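Local coordinates for WGR domain-containing protein (Bacteroides fragilis, PDB 2RA8), which is of unknown function but pairs an N-terminal WGR domain, a module that binds nucleic acid in some relatives, with a curved leucine-rich-repeat domain, at residues R3-Q8 and W16-R21; K81-S86 and K104-L109; E264-V269 and G289-E294; E122-I127 and E160-S165. One frame throughout, in Å; residues are numbered along the deposited sequence.

Contact 1 of 4, residues R3-Q8 and W16-R21; sequences RVFVFQ and WSIDVR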
# COMPACT_ATOMS: atom_id res chain seq x y z
N ARG A 3 -1.24 -17.98 24.66
CA ARG A 3 -1.39 -18.71 23.42
C ARG A 3 -0.53 -18.02 22.41
O ARG A 3 -0.65 -16.80 22.20
CB ARG A 3 -2.86 -18.74 23.00
CG ARG A 3 -3.71 -19.62 23.90
CD ARG A 3 -4.71 -20.39 23.07
NE ARG A 3 -6.03 -19.78 23.10
CZ ARG A 3 -6.93 -19.89 22.13
NH1 ARG A 3 -6.65 -20.57 21.02
NH2 ARG A 3 -8.12 -19.33 22.27
N VAL A 4 0.36 -18.79 21.81
CA VAL A 4 1.31 -18.27 20.83
C VAL A 4 0.96 -18.62 19.40
O VAL A 4 0.59 -19.76 19.10
CB VAL A 4 2.73 -18.80 21.14
CG1 VAL A 4 3.76 -18.11 20.26
CG2 VAL A 4 3.04 -18.57 22.62
N PHE A 5 1.08 -17.64 18.52
CA PHE A 5 0.76 -17.84 17.10
C PHE A 5 1.89 -17.37 16.22
O PHE A 5 2.64 -16.46 16.59
CB PHE A 5 -0.55 -17.10 16.74
CG PHE A 5 -1.73 -17.51 17.59
CD1 PHE A 5 -1.85 -17.07 18.90
CD2 PHE A 5 -2.72 -18.32 17.06
CE1 PHE A 5 -2.94 -17.44 19.68
CE2 PHE A 5 -3.82 -18.70 17.84
CZ PHE A 5 -3.93 -18.26 19.15
N VAL A 6 2.03 -17.98 15.04
CA VAL A 6 3.10 -17.66 14.11
C VAL A 6 2.63 -17.50 12.67
O VAL A 6 1.80 -18.26 12.18
CB VAL A 6 4.18 -18.78 14.14
CG1 VAL A 6 5.24 -18.51 13.09
CG2 VAL A 6 4.80 -18.84 15.53
N PHE A 7 3.18 -16.50 11.98
CA PHE A 7 2.85 -16.24 10.58
C PHE A 7 4.12 -16.18 9.76
O PHE A 7 5.02 -15.40 10.08
CB PHE A 7 2.10 -14.92 10.40
CG PHE A 7 1.63 -14.67 8.99
CD1 PHE A 7 0.48 -15.30 8.51
CD2 PHE A 7 2.35 -13.85 8.13
CE1 PHE A 7 0.07 -15.11 7.19
CE2 PHE A 7 1.94 -13.66 6.81
CZ PHE A 7 0.80 -14.30 6.35
N GLN A 8 4.19 -16.99 8.70
CA GLN A 8 5.38 -17.03 7.84
C GLN A 8 5.12 -17.13 6.35
O GLN A 8 4.44 -18.05 5.89
CB GLN A 8 6.26 -18.24 8.20
CG GLN A 8 7.06 -18.14 9.48
CD GLN A 8 7.79 -19.44 9.77
OE1 GLN A 8 7.16 -20.47 9.97
NE2 GLN A 8 9.12 -19.39 9.77
N TRP A 16 2.92 -13.79 17.39
CA TRP A 16 1.95 -12.96 18.10
C TRP A 16 1.43 -13.84 19.21
O TRP A 16 0.99 -14.96 18.95
CB TRP A 16 0.82 -12.55 17.15
CG TRP A 16 -0.28 -11.72 17.76
CD1 TRP A 16 -0.30 -10.36 17.89
CD2 TRP A 16 -1.51 -12.21 18.31
NE1 TRP A 16 -1.48 -9.97 18.49
CE2 TRP A 16 -2.24 -11.08 18.76
CE3 TRP A 16 -2.07 -13.49 18.46
CZ2 TRP A 16 -3.50 -11.19 19.35
CZ3 TRP A 16 -3.33 -13.60 19.06
CH2 TRP A 16 -4.03 -12.45 19.49
N SER A 17 1.51 -13.37 20.45
CA SER A 17 1.01 -14.16 21.57
C SER A 17 0.05 -13.33 22.38
O SER A 17 0.15 -12.10 22.44
CB SER A 17 2.15 -14.67 22.46
OG SER A 17 2.74 -13.64 23.23
N ILE A 18 -0.91 -14.00 23.00
CA ILE A 18 -1.90 -13.32 23.82
C ILE A 18 -2.16 -14.05 25.10
O ILE A 18 -2.15 -15.29 25.14
CB ILE A 18 -3.23 -13.11 23.03
CG1 ILE A 18 -4.19 -12.23 23.83
CG2 ILE A 18 -3.87 -14.46 22.69
CD1 ILE A 18 -5.40 -11.74 23.04
N ASP A 19 -2.38 -13.29 26.16
CA ASP A 19 -2.62 -13.86 27.48
C ASP A 19 -3.54 -12.96 28.23
O ASP A 19 -3.41 -11.73 28.14
CB ASP A 19 -1.29 -13.99 28.24
CG ASP A 19 -1.40 -14.85 29.49
OD1 ASP A 19 -2.28 -15.73 29.55
OD2 ASP A 19 -0.59 -14.64 30.42
N VAL A 20 -4.51 -13.53 28.94
CA VAL A 20 -5.42 -12.72 29.73
C VAL A 20 -5.17 -12.95 31.19
O VAL A 20 -5.24 -14.09 31.67
CB VAL A 20 -6.91 -13.04 29.44
CG1 VAL A 20 -7.80 -12.20 30.37
CG2 VAL A 20 -7.26 -12.74 27.99
N ARG A 21 -4.85 -11.89 31.91
CA ARG A 21 -4.61 -11.98 33.34
C ARG A 21 -5.47 -10.96 34.03
O ARG A 21 -5.20 -9.76 33.97
CB ARG A 21 -3.13 -11.76 33.67
CG ARG A 21 -2.26 -12.95 33.31
CD ARG A 21 -0.82 -12.74 33.72
NE ARG A 21 0.01 -13.89 33.39
CZ ARG A 21 1.30 -14.00 33.67
NH1 ARG A 21 1.93 -13.02 34.30
NH2 ARG A 21 1.97 -15.10 33.33
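Phe5 lies side by side with Trp16, the two side chains pointing the same way from neighbouring strands, and the CD1-CE1 side of its ring comes against CE3 and CZ3 of the indole. Phe5 CD1 comes to 3.6 Å from Trp16 CE3, beside the rim of the indole and near its plane, while Phe5 CE1 comes near Trp16 CZ3. With the planes at 56° the pair is oblique. Phe5 CG is set anti to its own carbonyl carbon (chi1 -57°) and Trp16 CG anti to its backbone N (chi1 178°); both rings lie on the same face of the sheet, over their hydrogen-bonded backbone pair. Trp16 O also lies at the edge of the Phe5 ring, in its plane, 3.5 Å from Phe5 CD1. Farther along, Ile18 CG2 adds a looser apolar contact at 4.3 Å from Phe5 CE1.

Under these side chains the strands run antiparallel. Phe5 and Trp16 exchange two backbone bonds, as do Arg3 and Ile18, with Arg3 N to Ile18 O at 2.9 Å and nearly straight. Between them Val4 and Ser17 form a non-hydrogen-bonded pair, where Ser17 CA approaches Arg3 O to 3.2 Å in a CA-H...O contact. Their side chains occupy the other face, and Val4 is covered there by helix 70-75. On the aromatic face, Lys60 of helix 46-62 makes a cation-pi contact with Trp16, and Arg3 reaches outward to a salt bridge with Glu67. The arrangement is that of a beta hairpin, here the opening pair of strands in the antiparallel sheet of the WGR domain, packed against its long helix.

Contact 2 of 4, residues K81-S86 and K104-L109; sequences KKYALS and KKLPSL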
# COMPACT_ATOMS: atom_id res chain seq x y z
N LYS A 81 13.97 -14.48 3.34
CA LYS A 81 14.68 -13.23 3.24
C LYS A 81 14.66 -12.68 1.84
O LYS A 81 14.52 -13.42 0.87
CB LYS A 81 16.13 -13.41 3.72
CG LYS A 81 16.82 -12.11 4.11
CD LYS A 81 18.19 -12.38 4.72
CE LYS A 81 18.85 -11.10 5.19
NZ LYS A 81 20.21 -11.33 5.76
N LYS A 82 14.79 -11.36 1.75
CA LYS A 82 14.81 -10.67 0.48
C LYS A 82 16.17 -10.05 0.27
O LYS A 82 16.70 -9.38 1.15
CB LYS A 82 13.75 -9.56 0.47
CG LYS A 82 13.74 -8.72 -0.80
CD LYS A 82 12.61 -7.71 -0.75
CE LYS A 82 12.57 -6.84 -2.00
NZ LYS A 82 11.36 -5.99 -1.98
N TYR A 83 16.75 -10.28 -0.90
CA TYR A 83 18.05 -9.72 -1.22
C TYR A 83 17.86 -8.73 -2.33
O TYR A 83 17.37 -9.07 -3.41
CB TYR A 83 19.03 -10.79 -1.67
CG TYR A 83 19.35 -11.79 -0.59
CD1 TYR A 83 18.57 -12.93 -0.42
CD2 TYR A 83 20.43 -11.59 0.26
CE1 TYR A 83 18.87 -13.86 0.58
CE2 TYR A 83 20.74 -12.51 1.26
CZ TYR A 83 19.95 -13.64 1.41
OH TYR A 83 20.25 -14.56 2.37
N ALA A 84 18.25 -7.49 -2.07
CA ALA A 84 18.10 -6.43 -3.04
C ALA A 84 19.23 -5.46 -3.00
O ALA A 84 19.79 -5.21 -1.94
CB ALA A 84 16.78 -5.71 -2.81
N LEU A 85 19.58 -4.91 -4.16
CA LEU A 85 20.65 -3.93 -4.25
C LEU A 85 20.06 -2.55 -4.26
O LEU A 85 19.13 -2.28 -5.03
CB LEU A 85 21.46 -4.09 -5.55
CG LEU A 85 22.71 -4.99 -5.60
CD1 LEU A 85 23.29 -4.94 -7.01
CD2 LEU A 85 23.74 -4.51 -4.59
N SER A 86 20.57 -1.68 -3.41
CA SER A 86 20.09 -0.30 -3.38
C SER A 86 20.90 0.45 -4.42
O SER A 86 21.87 -0.09 -4.97
CB SER A 86 20.31 0.33 -2.00
OG SER A 86 21.69 0.40 -1.68
N LYS A 104 25.77 -15.51 5.68
CA LYS A 104 25.97 -16.73 6.47
C LYS A 104 24.69 -17.36 6.96
O LYS A 104 24.72 -18.46 7.53
CB LYS A 104 26.87 -16.45 7.67
CG LYS A 104 28.22 -15.86 7.31
CD LYS A 104 29.14 -15.77 8.52
CE LYS A 104 28.57 -14.86 9.60
NZ LYS A 104 29.45 -14.82 10.81
N LYS A 105 23.55 -16.69 6.77
CA LYS A 105 22.28 -17.27 7.19
C LYS A 105 21.62 -17.93 6.01
O LYS A 105 20.57 -18.55 6.13
CB LYS A 105 21.35 -16.21 7.79
CG LYS A 105 20.87 -15.16 6.80
CD LYS A 105 19.65 -14.42 7.34
CE LYS A 105 19.95 -13.63 8.61
NZ LYS A 105 18.72 -13.01 9.17
N LEU A 106 22.26 -17.80 4.85
CA LEU A 106 21.75 -18.38 3.62
C LEU A 106 21.37 -19.84 3.76
O LEU A 106 20.31 -20.26 3.27
CB LEU A 106 22.77 -18.25 2.50
CG LEU A 106 22.30 -18.59 1.09
CD1 LEU A 106 21.16 -17.65 0.67
CD2 LEU A 106 23.46 -18.46 0.13
N PRO A 107 22.21 -20.65 4.43
CA PRO A 107 21.86 -22.07 4.56
C PRO A 107 20.63 -22.33 5.39
O PRO A 107 19.96 -23.35 5.22
CB PRO A 107 23.11 -22.68 5.21
CG PRO A 107 24.21 -21.79 4.74
CD PRO A 107 23.59 -20.41 4.89
N SER A 108 20.31 -21.41 6.29
CA SER A 108 19.15 -21.58 7.16
C SER A 108 17.84 -21.11 6.58
O SER A 108 16.78 -21.40 7.14
CB SER A 108 19.38 -20.88 8.50
OG SER A 108 19.54 -19.48 8.32
N LEU A 109 17.89 -20.37 5.48
CA LEU A 109 16.66 -19.87 4.87
C LEU A 109 15.96 -20.91 4.05
O LEU A 109 16.60 -21.70 3.36
CB LEU A 109 16.93 -18.68 3.98
CG LEU A 109 17.52 -17.44 4.65
CD1 LEU A 109 17.75 -16.38 3.58
CD2 LEU A 109 16.58 -16.92 5.73
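Largely van der Waals packing of Lys81 and Tyr83 against Leu109, Leu106 and the chain of Lys105 joins strand 80-83, at the edge of the parallel sheet, to the loop that follows helix 96-102. Leu109 CD1 is wedged between the two strand residues: it is 3.4 Å from Lys81 CB, tighter than usual for two carbons, and 3.3 Å from Tyr83 OH. Tyr83 and Leu109 meet tip to tip, with the methyl group at the edge of the ring and near its plane, and Leu106 CD1 approaches the same hydroxyl obliquely at 3.6 Å.

Strand 80-83 lies parallel to strand 111-114, and the helices 87-91 and 96-102 carry the chain from one to the other, so this loop belongs to the first beta-alpha-beta crossover of the leucine-rich-repeat domain, and Leu109 stands just before its second strand. The loop is braced from within, where Lys105 O accepts from Ser108 N. Ser108 OG donates to Lys105 O as well, at 2.6 Å and on a lone pair.

Next to this, Lys81 and Lys105 cross at about a right angle. Lys81 runs fully extended from CG, whereas Lys105 bends at chi3 (63°), and Lys81 NZ rests 3.5 Å from Lys105 CD. Lys81 NZ and Lys105 NZ are only 4.1 Å apart. Their repulsion is probably eased by Asp103, whose carboxylate forms a salt bridge with Lys81 and a hydrogen bond with Tyr83 OH.

Contact 3 of 4, residues E264-V269 and G289-E294; sequences EQNVVV and GVLTDE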
# COMPACT_ATOMS: atom_id res chain seq x y z
N GLU A 264 -10.49 -9.15 -20.80
CA GLU A 264 -11.60 -10.05 -21.09
C GLU A 264 -11.76 -11.02 -19.95
O GLU A 264 -11.69 -12.23 -20.13
CB GLU A 264 -11.34 -10.81 -22.39
CG GLU A 264 -11.22 -9.90 -23.61
CD GLU A 264 -11.00 -10.67 -24.90
OE1 GLU A 264 -11.89 -11.47 -25.28
OE2 GLU A 264 -9.95 -10.48 -25.54
N GLN A 265 -12.00 -10.47 -18.76
CA GLN A 265 -12.15 -11.30 -17.57
C GLN A 265 -13.39 -12.16 -17.58
O GLN A 265 -13.40 -13.26 -17.01
CB GLN A 265 -12.16 -10.41 -16.31
CG GLN A 265 -12.00 -11.19 -15.00
CD GLN A 265 -10.65 -11.91 -14.91
OE1 GLN A 265 -10.60 -13.13 -14.70
NE2 GLN A 265 -9.57 -11.16 -15.07
N ASN A 266 -14.45 -11.69 -18.24
CA ASN A 266 -15.70 -12.45 -18.29
C ASN A 266 -15.51 -13.76 -19.00
O ASN A 266 -16.16 -14.76 -18.67
CB ASN A 266 -16.82 -11.66 -18.99
CG ASN A 266 -17.13 -10.33 -18.32
OD1 ASN A 266 -17.03 -10.18 -17.10
ND2 ASN A 266 -17.52 -9.35 -19.13
N VAL A 267 -14.62 -13.77 -19.99
CA VAL A 267 -14.37 -14.98 -20.76
C VAL A 267 -13.82 -16.07 -19.87
O VAL A 267 -14.15 -17.25 -20.03
CB VAL A 267 -13.37 -14.73 -21.90
CG1 VAL A 267 -13.39 -15.90 -22.87
CG2 VAL A 267 -13.69 -13.43 -22.62
N VAL A 268 -12.98 -15.66 -18.92
CA VAL A 268 -12.36 -16.60 -17.98
C VAL A 268 -13.41 -17.33 -17.20
O VAL A 268 -13.26 -18.52 -16.88
CB VAL A 268 -11.37 -15.85 -17.03
CG1 VAL A 268 -10.73 -16.82 -16.03
CG2 VAL A 268 -10.28 -15.15 -17.85
N VAL A 269 -14.51 -16.65 -16.90
CA VAL A 269 -15.59 -17.27 -16.17
C VAL A 269 -16.13 -18.42 -16.99
O VAL A 269 -16.42 -19.50 -16.47
CB VAL A 269 -16.73 -16.27 -15.89
CG1 VAL A 269 -17.88 -16.96 -15.14
CG2 VAL A 269 -16.20 -15.09 -15.09
N GLY A 289 -9.30 -8.06 -12.77
CA GLY A 289 -9.65 -7.72 -14.14
C GLY A 289 -10.94 -6.96 -14.34
O GLY A 289 -11.57 -6.49 -13.38
N VAL A 290 -11.35 -6.83 -15.60
CA VAL A 290 -12.59 -6.14 -15.95
C VAL A 290 -13.73 -7.12 -15.94
O VAL A 290 -14.31 -7.45 -16.97
CB VAL A 290 -12.49 -5.48 -17.34
CG1 VAL A 290 -13.75 -4.69 -17.63
CG2 VAL A 290 -11.27 -4.58 -17.38
N LEU A 291 -14.04 -7.61 -14.74
CA LEU A 291 -15.11 -8.56 -14.52
C LEU A 291 -16.36 -7.73 -14.33
O LEU A 291 -16.45 -6.94 -13.37
CB LEU A 291 -14.82 -9.35 -13.25
CG LEU A 291 -15.27 -10.78 -12.94
CD1 LEU A 291 -15.86 -10.77 -11.54
CD2 LEU A 291 -16.27 -11.30 -13.94
N THR A 292 -17.32 -7.87 -15.24
CA THR A 292 -18.56 -7.11 -15.17
C THR A 292 -19.73 -7.98 -14.79
O THR A 292 -19.59 -9.20 -14.64
CB THR A 292 -18.89 -6.45 -16.52
OG1 THR A 292 -19.01 -7.46 -17.53
CG2 THR A 292 -17.80 -5.47 -16.91
N ASP A 293 -20.89 -7.36 -14.65
CA ASP A 293 -22.11 -8.08 -14.26
C ASP A 293 -22.48 -9.22 -15.17
O ASP A 293 -23.09 -10.19 -14.74
CB ASP A 293 -23.29 -7.11 -14.17
CG ASP A 293 -23.20 -6.18 -12.97
OD1 ASP A 293 -22.32 -6.39 -12.11
OD2 ASP A 293 -24.02 -5.25 -12.88
N GLU A 294 -22.14 -9.11 -16.45
CA GLU A 294 -22.46 -10.19 -17.38
C GLU A 294 -21.57 -11.37 -17.10
O GLU A 294 -21.88 -12.50 -17.48
CB GLU A 294 -22.33 -9.73 -18.83
CG GLU A 294 -21.14 -8.85 -19.13
CD GLU A 294 -21.19 -8.28 -20.54
OE1 GLU A 294 -20.31 -7.47 -20.89
OE2 GLU A 294 -22.12 -8.65 -21.30
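Gln265 and Leu291 form the tight, buried side of this contact, while Asn266, Thr292 and Glu294 make up its more open, polar side. In the buried part the aliphatic stem of Gln265, at the first turn of helix 265-274, crosses Leu291. Gln265 CG sits 3.8 Å from Leu291 CB, and Gln265 CB lies over the backbone between Val290 and Leu291, 3.7 Å from Leu291 N. The chain kinks there, as Val290 is the centre of an inverse gamma turn. One turn along the helix, Val269 CG2 meets Leu291 CD2 at 4.0 Å, and Ile286 also touches the side chains of Gln265 and Leu291.

Outward, the packing gives way to a two-point grip. Asn266 OD1 accepts from Thr292 N at 3.0 Å, the N-H pointing at a lone pair in the amide plane with an angle of 163°, and Asn266 ND2 donates to Thr292 OG1 at 2.9 Å, a less straight bond tilted 22° from that plane. Beyond them the extended chain of the exposed Glu294 crosses Asn266, with Glu294 CG 3.7 Å from Asn266 ND2 and Glu294 OE1 hardly farther.

Thr292 is the N-cap of helix 293-300. Because one amide from the preceding helix holds both its backbone N and its hydroxyl, the start of the later helix is anchored to the start of the earlier one, tying two consecutive helices of the leucine-rich-repeat domain together, and the rotation of the Asn266 amide is fixed by its two different partners.

Contact 4 of 4, residues E122-I127 and E160-S165; sequences EDCSDI and EQVDLS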
# COMPACT_ATOMS: atom_id res chain seq x y z
N GLU A 122 20.31 -3.62 -16.91
CA GLU A 122 20.76 -5.00 -17.13
C GLU A 122 19.65 -5.99 -16.86
O GLU A 122 18.73 -5.70 -16.11
CB GLU A 122 21.92 -5.36 -16.18
CG GLU A 122 22.95 -4.27 -15.88
CD GLU A 122 22.57 -3.38 -14.69
OE1 GLU A 122 23.49 -2.81 -14.06
OE2 GLU A 122 21.36 -3.25 -14.39
N ASP A 123 19.72 -7.17 -17.48
CA ASP A 123 18.71 -8.19 -17.20
C ASP A 123 19.22 -8.87 -15.95
O ASP A 123 20.18 -8.40 -15.35
CB ASP A 123 18.56 -9.20 -18.35
CG ASP A 123 19.89 -9.77 -18.83
OD1 ASP A 123 20.83 -9.90 -18.02
OD2 ASP A 123 19.98 -10.12 -20.03
N CYS A 124 18.60 -9.97 -15.53
CA CYS A 124 19.06 -10.61 -14.31
C CYS A 124 19.97 -11.79 -14.56
O CYS A 124 20.01 -12.74 -13.78
CB CYS A 124 17.86 -11.06 -13.47
SG CYS A 124 16.63 -11.99 -14.40
N SER A 125 20.73 -11.71 -15.66
CA SER A 125 21.65 -12.79 -16.04
C SER A 125 22.68 -13.17 -15.01
O SER A 125 23.00 -14.36 -14.85
CB SER A 125 22.38 -12.41 -17.33
OG SER A 125 21.97 -13.26 -18.38
N ASP A 126 23.24 -12.18 -14.32
CA ASP A 126 24.25 -12.43 -13.29
C ASP A 126 23.69 -13.27 -12.18
O ASP A 126 24.36 -14.15 -11.65
CB ASP A 126 24.75 -11.11 -12.69
CG ASP A 126 25.83 -10.47 -13.53
OD1 ASP A 126 25.67 -10.42 -14.77
OD2 ASP A 126 26.82 -9.99 -12.95
N ILE A 127 22.44 -12.98 -11.83
CA ILE A 127 21.75 -13.68 -10.76
C ILE A 127 21.46 -15.11 -11.19
O ILE A 127 21.77 -16.06 -10.47
CB ILE A 127 20.44 -12.96 -10.40
CG1 ILE A 127 20.71 -11.44 -10.24
CG2 ILE A 127 19.85 -13.55 -9.14
CD1 ILE A 127 21.73 -11.09 -9.16
N GLU A 160 13.43 -6.86 -16.71
CA GLU A 160 14.10 -7.69 -17.71
C GLU A 160 14.51 -9.04 -17.18
O GLU A 160 15.50 -9.17 -16.45
CB GLU A 160 15.35 -6.98 -18.26
CG GLU A 160 15.05 -5.67 -18.99
CD GLU A 160 13.96 -5.83 -20.02
OE1 GLU A 160 14.05 -6.77 -20.84
OE2 GLU A 160 13.01 -5.02 -20.02
N GLN A 161 13.74 -10.06 -17.54
CA GLN A 161 14.02 -11.42 -17.10
C GLN A 161 14.93 -12.16 -18.06
O GLN A 161 15.41 -11.59 -19.03
CB GLN A 161 12.70 -12.18 -16.93
CG GLN A 161 11.72 -11.51 -15.98
CD GLN A 161 12.16 -11.58 -14.53
OE1 GLN A 161 13.35 -11.60 -14.23
NE2 GLN A 161 11.19 -11.60 -13.61
N VAL A 162 15.18 -13.43 -17.77
CA VAL A 162 16.02 -14.27 -18.61
C VAL A 162 15.43 -15.65 -18.55
O VAL A 162 14.38 -15.85 -17.94
CB VAL A 162 17.47 -14.34 -18.08
CG1 VAL A 162 18.14 -12.97 -18.16
CG2 VAL A 162 17.47 -14.84 -16.65
N ASP A 163 16.07 -16.62 -19.18
CA ASP A 163 15.57 -17.99 -19.11
C ASP A 163 15.86 -18.46 -17.70
O ASP A 163 17.01 -18.56 -17.30
CB ASP A 163 16.30 -18.86 -20.13
CG ASP A 163 15.97 -20.33 -19.98
OD1 ASP A 163 14.87 -20.66 -19.48
OD2 ASP A 163 16.81 -21.16 -20.38
N LEU A 164 14.82 -18.73 -16.92
CA LEU A 164 15.04 -19.18 -15.55
C LEU A 164 15.00 -20.69 -15.40
O LEU A 164 15.08 -21.20 -14.29
CB LEU A 164 14.01 -18.56 -14.59
CG LEU A 164 14.01 -17.04 -14.37
CD1 LEU A 164 12.99 -16.69 -13.27
CD2 LEU A 164 15.39 -16.57 -13.97
N SER A 165 14.88 -21.42 -16.50
CA SER A 165 14.83 -22.87 -16.39
C SER A 165 16.07 -23.42 -15.69
O SER A 165 15.97 -24.38 -14.92
CB SER A 165 14.68 -23.53 -17.76
OG SER A 165 14.57 -24.94 -17.63
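Asp123 crosses Val162 at about a right angle, and each atom of its side chain finds a neighbour. Asp123 CB lies 3.6 Å from Glu160 O and also touches Glu160 CB and Val162 CG1. Asp123 CG rests on the same methyl, 3.7 Å from Val162 CG1, so the valine methyl packs against the carboxylate group. At the tip both oxygens lie near Val162 CG1, Asp123 OD2 at 3.9 Å, but Asp123 OD1 also accepts from Ser125 N at 3.0 Å, the donor lying 49° above the carboxylate plane. This is an Asx turn, with Asp123 CG between the backbone N and the carbonyl carbon (chi1 49°).

Beside it, Cys124 is the N-cap residue of helix 125-132. Its N gives a weak, bent hydrogen bond of 3.3 Å to Glu160 O, an oxygen that also receives a CA-H...O contact from Asp123. The Cys124 sulphur also lies near Glu160 O, with Gln161 OE1 at 3.3 Å and Val162 CG2 at 3.7 Å from Cys124 SG, and Trp117 and Trp146 pack around it. Gln161 is itself held by Gly181 O, through its NE2, while its OE1 accepts a weak hydrogen bond from Trp146 NE1. Just after Val162 in the chain, Asp163 OD1 caps Ser165 N at the start of helix 165-169.

The chemistry is thus of two neighbouring helix starts in the leucine-rich-repeat domain, each served by its own aspartate. Across the contact the valine methyls and one shared carbonyl do most of the joining, and the negative carboxylate of Asp123 would be expected to suit the positive N-terminal end of helix 125-132.

How the contacts relate
From the N terminus, contact 1 closes the short hairpin of the WGR domain before the chain passes to the parallel sheet. Contact 2 then ties the edge strand 80-83 to the end of its first crossover, about 27 Å from contact 1 between centres. Contact 4 follows, closing a loop of 32 residues through strand 143-146, and its centre is about 18 Å from that of contact 2. Contact 3 comes last, linking helices 265-274 and 293-300 far along the sheet, about 33 Å from contact 4 between centres. All four loops run in series, without nesting or crossing, and no two contacts touch. Contacts 1 and 3 lie on opposite sides of the chain's centre.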